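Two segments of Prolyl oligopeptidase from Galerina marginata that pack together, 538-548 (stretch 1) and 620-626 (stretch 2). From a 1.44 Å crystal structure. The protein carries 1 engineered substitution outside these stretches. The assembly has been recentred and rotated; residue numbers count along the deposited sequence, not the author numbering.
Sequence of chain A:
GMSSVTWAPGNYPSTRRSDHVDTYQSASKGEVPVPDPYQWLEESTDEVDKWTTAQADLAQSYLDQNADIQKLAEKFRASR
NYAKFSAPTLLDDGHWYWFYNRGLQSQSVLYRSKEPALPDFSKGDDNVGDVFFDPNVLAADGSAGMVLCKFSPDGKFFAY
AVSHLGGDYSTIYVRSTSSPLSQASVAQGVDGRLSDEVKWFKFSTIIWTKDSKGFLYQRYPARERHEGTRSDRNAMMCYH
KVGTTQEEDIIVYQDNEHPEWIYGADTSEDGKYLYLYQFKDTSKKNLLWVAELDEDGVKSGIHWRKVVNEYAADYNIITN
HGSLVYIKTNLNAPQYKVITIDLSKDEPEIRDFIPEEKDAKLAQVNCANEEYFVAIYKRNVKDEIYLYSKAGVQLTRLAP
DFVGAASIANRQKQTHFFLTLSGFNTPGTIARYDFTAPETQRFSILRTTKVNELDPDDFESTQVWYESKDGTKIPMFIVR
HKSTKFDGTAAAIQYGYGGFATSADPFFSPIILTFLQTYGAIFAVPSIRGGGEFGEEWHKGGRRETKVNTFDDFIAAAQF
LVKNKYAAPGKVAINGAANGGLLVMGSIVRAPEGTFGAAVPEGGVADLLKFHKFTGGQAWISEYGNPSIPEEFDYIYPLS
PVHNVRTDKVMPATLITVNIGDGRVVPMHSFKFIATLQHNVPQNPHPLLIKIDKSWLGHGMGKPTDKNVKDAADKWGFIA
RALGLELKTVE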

ATOM      1  N   TRP A 538       6.024 -16.183   8.667  1.00 16.38           N
ATOM      2  CA  TRP A 538       4.605 -15.860   8.757  1.00 15.95           C
ATOM      3  C   TRP A 538       4.000 -15.769   7.367  1.00 16.05           C
ATOM      4  O   TRP A 538       2.876 -16.253   7.130  1.00 16.09           O
ATOM      5  CB  TRP A 538       4.442 -14.550   9.521  1.00 15.97           C
ATOM      6  CG  TRP A 538       3.103 -14.424  10.196  1.00 11.54           C
ATOM      7  CD1 TRP A 538       2.138 -13.495   9.921  1.00 14.16           C
ATOM      8  CD2 TRP A 538       2.619 -15.192  11.278  1.00 12.76           C
ATOM      9  NE1 TRP A 538       1.106 -13.650  10.771  1.00 12.55           N
ATOM     10  CE2 TRP A 538       1.355 -14.690  11.619  1.00 11.73           C
ATOM     11  CE3 TRP A 538       3.140 -16.252  12.012  1.00 14.21           C
ATOM     12  CZ2 TRP A 538       0.580 -15.236  12.636  1.00 13.82           C
ATOM     13  CZ3 TRP A 538       2.388 -16.794  13.041  1.00 16.16           C
ATOM     14  CH2 TRP A 538       1.113 -16.273  13.362  1.00 15.35           C
ATOM     15  N   HIS A 539       4.743 -15.188   6.445  1.00 14.11           N
ATOM     16  CA  HIS A 539       4.307 -15.132   5.044  1.00 14.53           C
ATOM     17  C   HIS A 539       4.198 -16.527   4.464  1.00 17.55           C
ATOM     18  O   HIS A 539       3.177 -16.898   3.846  1.00 16.08           O
ATOM     19  CB  HIS A 539       5.299 -14.315   4.255  1.00 16.92           C
ATOM     20  CG  HIS A 539       4.948 -14.121   2.818  1.00 15.62           C
ATOM     21  ND1 HIS A 539       5.887 -13.664   1.919  1.00 20.24           N
ATOM     22  CD2 HIS A 539       3.777 -14.203   2.134  1.00 14.22           C
ATOM     23  CE1 HIS A 539       5.327 -13.534   0.726  1.00 20.30           C
ATOM     24  NE2 HIS A 539       4.040 -13.831   0.837  1.00 16.33           N
ATOM     25  N   LYS A 540       5.239 -17.338   4.684  1.00 17.44           N
ATOM     26  CA  LYS A 540       5.274 -18.699   4.132  1.00 16.93           C
ATOM     27  C   LYS A 540       4.140 -19.553   4.668  1.00 20.05           C
ATOM     28  O   LYS A 540       3.672 -20.483   3.996  1.00 20.51           O
ATOM     29  CB  LYS A 540       6.661 -19.289   4.408  1.00 21.73           C
ATOM     30  CG  LYS A 540       6.819 -20.750   4.024  1.00 25.94           C
ATOM     31  CD  LYS A 540       8.297 -21.161   3.897  1.00 38.04           C
ATOM     32  CE  LYS A 540       8.973 -21.440   5.220  1.00 47.33           C
ATOM     33  NZ  LYS A 540      10.465 -21.665   5.011  1.00 54.08           N
ATOM     34  N   GLY A 541       3.652 -19.235   5.863  1.00 19.00           N
ATOM     35  CA  GLY A 541       2.540 -19.903   6.487  1.00 17.08           C
ATOM     36  C   GLY A 541       1.196 -19.654   5.838  1.00 15.73           C
ATOM     37  O   GLY A 541       0.234 -20.318   6.222  1.00 16.92           O
ATOM     38  N   GLY A 542       1.141 -18.713   4.921  1.00 15.34           N
ATOM     39  CA  GLY A 542      -0.071 -18.459   4.174  1.00 14.81           C
ATOM     40  C   GLY A 542       0.229 -18.062   2.755  1.00 14.00           C
ATOM     41  O   GLY A 542      -0.043 -16.944   2.354  1.00 15.02           O
ATOM     42  N   ARG A 543       0.806 -18.981   1.983  1.00 15.00           N
ATOM     43  CA  ARG A 543       1.323 -18.684   0.662  1.00 15.31           C
ATOM     44  C   ARG A 543       1.333 -19.962  -0.173  1.00 17.30           C
ATOM     45  O   ARG A 543       1.703 -21.015   0.330  1.00 16.01           O
ATOM     46  CB  ARG A 543       2.785 -18.203   0.853  1.00 20.84           C
ATOM     47  CG  ARG A 543       3.496 -17.714  -0.355  1.00 22.89           C
ATOM     48  CD  ARG A 543       4.867 -17.075  -0.025  1.00 20.65           C
ATOM     49  NE  ARG A 543       5.866 -18.065   0.389  1.00 22.98           N
ATOM     50  CZ  ARG A 543       6.928 -17.832   1.170  1.00 25.77           C
ATOM     51  NH1 ARG A 543       7.188 -16.615   1.702  1.00 26.82           N
ATOM     52  NH2 ARG A 543       7.743 -18.855   1.421  1.00 31.57           N
ATOM     53  N   ARG A 544       0.947 -19.867  -1.442  1.00 14.59           N
ATOM     54  CA  ARG A 544       1.015 -21.018  -2.336  1.00 15.24           C
ATOM     55  C   ARG A 544       0.271 -22.196  -1.712  1.00 15.90           C
ATOM     56  O   ARG A 544      -0.924 -22.089  -1.435  1.00 15.65           O
ATOM     57  CB  ARG A 544       2.472 -21.314  -2.772  1.00 17.90           C
ATOM     58  CG  ARG A 544       3.016 -20.194  -3.692  1.00 17.12           C
ATOM     59  CD  ARG A 544       4.509 -20.299  -4.009  1.00 20.05           C
ATOM     60  NE  ARG A 544       4.831 -21.577  -4.600  1.00 20.35           N
ATOM     61  CZ  ARG A 544       4.769 -21.821  -5.908  1.00 20.79           C
ATOM     62  NH1 ARG A 544       4.387 -20.884  -6.771  1.00 21.62           N
ATOM     63  NH2 ARG A 544       5.096 -23.024  -6.348  1.00 22.04           N
ATOM     64  N   GLU A 545       0.924 -23.330  -1.471  1.00 16.03           N
ATOM     65  CA  GLU A 545       0.163 -24.467  -0.970  1.00 16.92           C
ATOM     66  C   GLU A 545      -0.423 -24.275   0.428  1.00 17.22           C
ATOM     67  O   GLU A 545      -1.309 -25.059   0.801  1.00 20.37           O
ATOM     68  CB  GLU A 545       0.989 -25.754  -1.034  1.00 20.86           C
ATOM     69  CG  GLU A 545       2.086 -25.855  -0.015  1.00 24.59           C
ATOM     70  CD  GLU A 545       3.412 -25.259  -0.458  1.00 29.52           C
ATOM     71  OE1 GLU A 545       3.474 -24.467  -1.435  1.00 22.90           O
ATOM     72  OE2 GLU A 545       4.430 -25.616   0.194  1.00 32.36           O
ATOM     73  N   THR A 546       0.049 -23.305   1.208  1.00 16.12           N
ATOM     74  CA  THR A 546      -0.518 -23.032   2.521  1.00 16.57           C
ATOM     75  C   THR A 546      -1.463 -21.829   2.538  1.00 15.18           C
ATOM     76  O   THR A 546      -1.830 -21.359   3.618  1.00 17.42           O
ATOM     77  CB  THR A 546       0.589 -22.766   3.550  1.00 16.98           C
ATOM     78  OG1 THR A 546       1.303 -21.602   3.184  1.00 16.65           O
ATOM     79  CG2 THR A 546       1.581 -23.942   3.698  1.00 19.92           C
ATOM     80  N   LYS A 547      -1.853 -21.313   1.369  1.00 15.50           N
ATOM     81  CA  LYS A 547      -2.706 -20.121   1.328  1.00 13.92           C
ATOM     82  C   LYS A 547      -4.019 -20.342   2.059  1.00 12.51           C
ATOM     83  O   LYS A 547      -4.596 -19.387   2.592  1.00 13.62           O
ATOM     84  CB  LYS A 547      -2.977 -19.720  -0.136  1.00 14.39           C
ATOM     85  CG  LYS A 547      -3.596 -18.331  -0.278  1.00 15.96           C
ATOM     86  CD  LYS A 547      -2.530 -17.245  -0.017  1.00 20.85           C
ATOM     87  CE  LYS A 547      -3.034 -16.079   0.743  1.00 25.72           C
ATOM     88  NZ  LYS A 547      -1.858 -15.219   1.161  1.00 20.16           N
ATOM     89  N   VAL A 548      -4.519 -21.576   2.100  1.00 14.10           N
ATOM     90  CA  VAL A 548      -5.745 -21.864   2.846  1.00 16.55           C
ATOM     91  C   VAL A 548      -5.624 -21.407   4.299  1.00 15.75           C
ATOM     92  O   VAL A 548      -6.626 -21.036   4.912  1.00 15.67           O
ATOM     93  CB  VAL A 548      -6.137 -23.349   2.737  1.00 18.81           C
ATOM     94  CG1 VAL A 548      -5.108 -24.216   3.407  1.00 21.26           C
ATOM     95  CG2 VAL A 548      -7.496 -23.597   3.408  1.00 25.17           C
ATOM     96  N   TRP A 620       2.081 -12.663  -9.196  1.00 16.60           N
ATOM     97  CA  TRP A 620       1.481 -13.245  -8.005  1.00 15.75           C
ATOM     98  C   TRP A 620       1.538 -14.773  -7.977  1.00 14.49           C
ATOM     99  O   TRP A 620       1.009 -15.381  -7.039  1.00 14.46           O
ATOM    100  CB  TRP A 620       0.027 -12.809  -7.864  1.00 15.11           C
ATOM    101  CG  TRP A 620      -0.225 -11.369  -8.033  1.00 13.56           C
ATOM    102  CD1 TRP A 620       0.627 -10.328  -7.820  1.00 17.16           C
ATOM    103  CD2 TRP A 620      -1.448 -10.815  -8.504  1.00 14.10           C
ATOM    104  NE1 TRP A 620      -0.004  -9.145  -8.134  1.00 17.84           N
ATOM    105  CE2 TRP A 620      -1.286  -9.423  -8.550  1.00 14.76           C
ATOM    106  CE3 TRP A 620      -2.664 -11.368  -8.891  1.00 15.53           C
ATOM    107  CZ2 TRP A 620      -2.315  -8.579  -8.994  1.00 15.75           C
ATOM    108  CZ3 TRP A 620      -3.672 -10.543  -9.333  1.00 17.48           C
ATOM    109  CH2 TRP A 620      -3.493  -9.184  -9.393  1.00 16.07           C
ATOM    110  N   ILE A 621       2.132 -15.409  -8.970  1.00 15.34           N
ATOM    111  CA  ILE A 621       2.372 -16.842  -8.886  1.00 14.85           C
ATOM    112  C   ILE A 621       3.184 -17.190  -7.643  1.00 17.40           C
ATOM    113  O   ILE A 621       2.977 -18.255  -7.049  1.00 18.17           O
ATOM    114  CB  ILE A 621       3.016 -17.328 -10.186  1.00 18.29           C
ATOM    115  CG1 ILE A 621       1.953 -17.317 -11.291  1.00 18.46           C
ATOM    116  CG2 ILE A 621       3.585 -18.708 -10.007  1.00 22.28           C
ATOM    117  CD1 ILE A 621       2.555 -17.534 -12.696  1.00 22.84           C
ATOM    118  N   SER A 622       4.088 -16.309  -7.206  1.00 17.52           N
ATOM    119  CA  SER A 622       4.832 -16.586  -5.980  1.00 18.94           C
ATOM    120  C   SER A 622       3.936 -16.565  -4.750  1.00 18.32           C
ATOM    121  O   SER A 622       4.334 -17.089  -3.703  1.00 18.18           O
ATOM    122  CB  SER A 622       5.963 -15.583  -5.824  1.00 23.82           C
ATOM    123  OG  SER A 622       5.477 -14.280  -5.829  1.00 21.68           O
ATOM    124  N   GLU A 623       2.750 -15.967  -4.839  1.00 14.87           N
ATOM    125  CA  GLU A 623       1.783 -15.898  -3.761  1.00 13.19           C
ATOM    126  C   GLU A 623       0.711 -16.971  -3.804  1.00 15.72           C
ATOM    127  O   GLU A 623       0.332 -17.498  -2.758  1.00 14.93           O
ATOM    128  CB  GLU A 623       1.078 -14.542  -3.744  1.00 14.27           C
ATOM    129  CG  GLU A 623       0.286 -14.271  -2.478  1.00 15.30           C
ATOM    130  CD  GLU A 623       1.145 -14.039  -1.207  1.00 17.10           C
ATOM    131  OE1 GLU A 623       2.368 -13.882  -1.349  1.00 17.31           O
ATOM    132  OE2 GLU A 623       0.566 -14.046  -0.084  1.00 16.60           O
ATOM    133  N   TYR A 624       0.204 -17.300  -4.984  1.00 12.89           N
ATOM    134  CA  TYR A 624      -0.953 -18.182  -5.144  1.00 14.20           C
ATOM    135  C   TYR A 624      -0.620 -19.538  -5.756  1.00 13.64           C
ATOM    136  O   TYR A 624      -1.452 -20.451  -5.651  1.00 15.37           O
ATOM    137  CB  TYR A 624      -1.998 -17.493  -6.027  1.00 16.17           C
ATOM    138  CG  TYR A 624      -2.474 -16.138  -5.560  1.00 12.85           C
ATOM    139  CD1 TYR A 624      -2.784 -15.934  -4.252  1.00 14.11           C
ATOM    140  CD2 TYR A 624      -2.627 -15.091  -6.446  1.00 14.26           C
ATOM    141  CE1 TYR A 624      -3.214 -14.698  -3.798  1.00 11.97           C
ATOM    142  CE2 TYR A 624      -3.056 -13.855  -6.020  1.00 14.14           C
ATOM    143  CZ  TYR A 624      -3.349 -13.672  -4.684  1.00 13.38           C
ATOM    144  OH  TYR A 624      -3.755 -12.412  -4.361  1.00 14.79           O
ATOM    145  N   GLY A 625       0.528 -19.686  -6.411  1.00 15.13           N
ATOM    146  CA  GLY A 625       0.769 -20.836  -7.258  1.00 16.76           C
ATOM    147  C   GLY A 625       0.431 -20.546  -8.715  1.00 17.22           C
ATOM    148  O   GLY A 625      -0.138 -19.512  -9.077  1.00 16.48           O
ATOM    149  N   ASN A 626       0.756 -21.517  -9.565  1.00 17.47           N
ATOM    150  CA  ASN A 626       0.573 -21.395 -11.002  1.00 18.62           C
ATOM    151  C   ASN A 626      -0.546 -22.339 -11.445  1.00 18.49           C
ATOM    152  O   ASN A 626      -0.368 -23.567 -11.399  1.00 20.48           O
ATOM    153  CB  ASN A 626       1.871 -21.734 -11.727  1.00 20.99           C
ATOM    154  CG  ASN A 626       1.805 -21.436 -13.201  1.00 23.07           C
ATOM    155  OD1 ASN A 626       0.716 -21.390 -13.814  1.00 22.16           O
ATOM    156  ND2 ASN A 626       2.978 -21.249 -13.801  1.00 25.50           N
TER
HETATM  157  O   HOH W   1      -2.825 -20.871  -3.206  1.00 12.73           O

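The contact is organised around Glu623, whose CA-to-CB bond points away from stretch 1 but whose carboxylate swings back toward it, with chi1 in t and chi2 in p. Its two oxygens meet different partners. His539 NE2 donates to Glu623 OE1 at 2.8 Å, nearly linearly (171°) and close to the plane of the imidazole, while Lys547 NZ forms a salt bridge with Glu623 OE2 at 3.0 Å. The same ammonium is held from within its own stretch, since Lys547 NZ also donates to Gly542 O at 2.8 Å, so the lysine ties the loop to the acid.

The backbone of Glu623 is engaged as well: Arg544 N donates to Glu623 O at 2.8 Å, where the two stretches run close together. Beside this bond, a water donates to both Arg544 O and Tyr624 O, bridging the backbones of the two stretches. The Arg544 side chain then runs back along the helix, from beside Tyr624 toward its first residue, where NH1 donates to Ile621 O at 3.0 Å. Ile621 O also accepts from Gly625 N, at 2.9 Å. Gly625 leaves the helix with positive phi, and its CA lies 3.7 Å from Arg544 NH1.

Packing around these polar contacts is modest. Arg543 CG approaches Ser622 O at 3.5 Å, and Lys547 CD meets the edge of the Tyr624 ring, 4.4 Å from CD1.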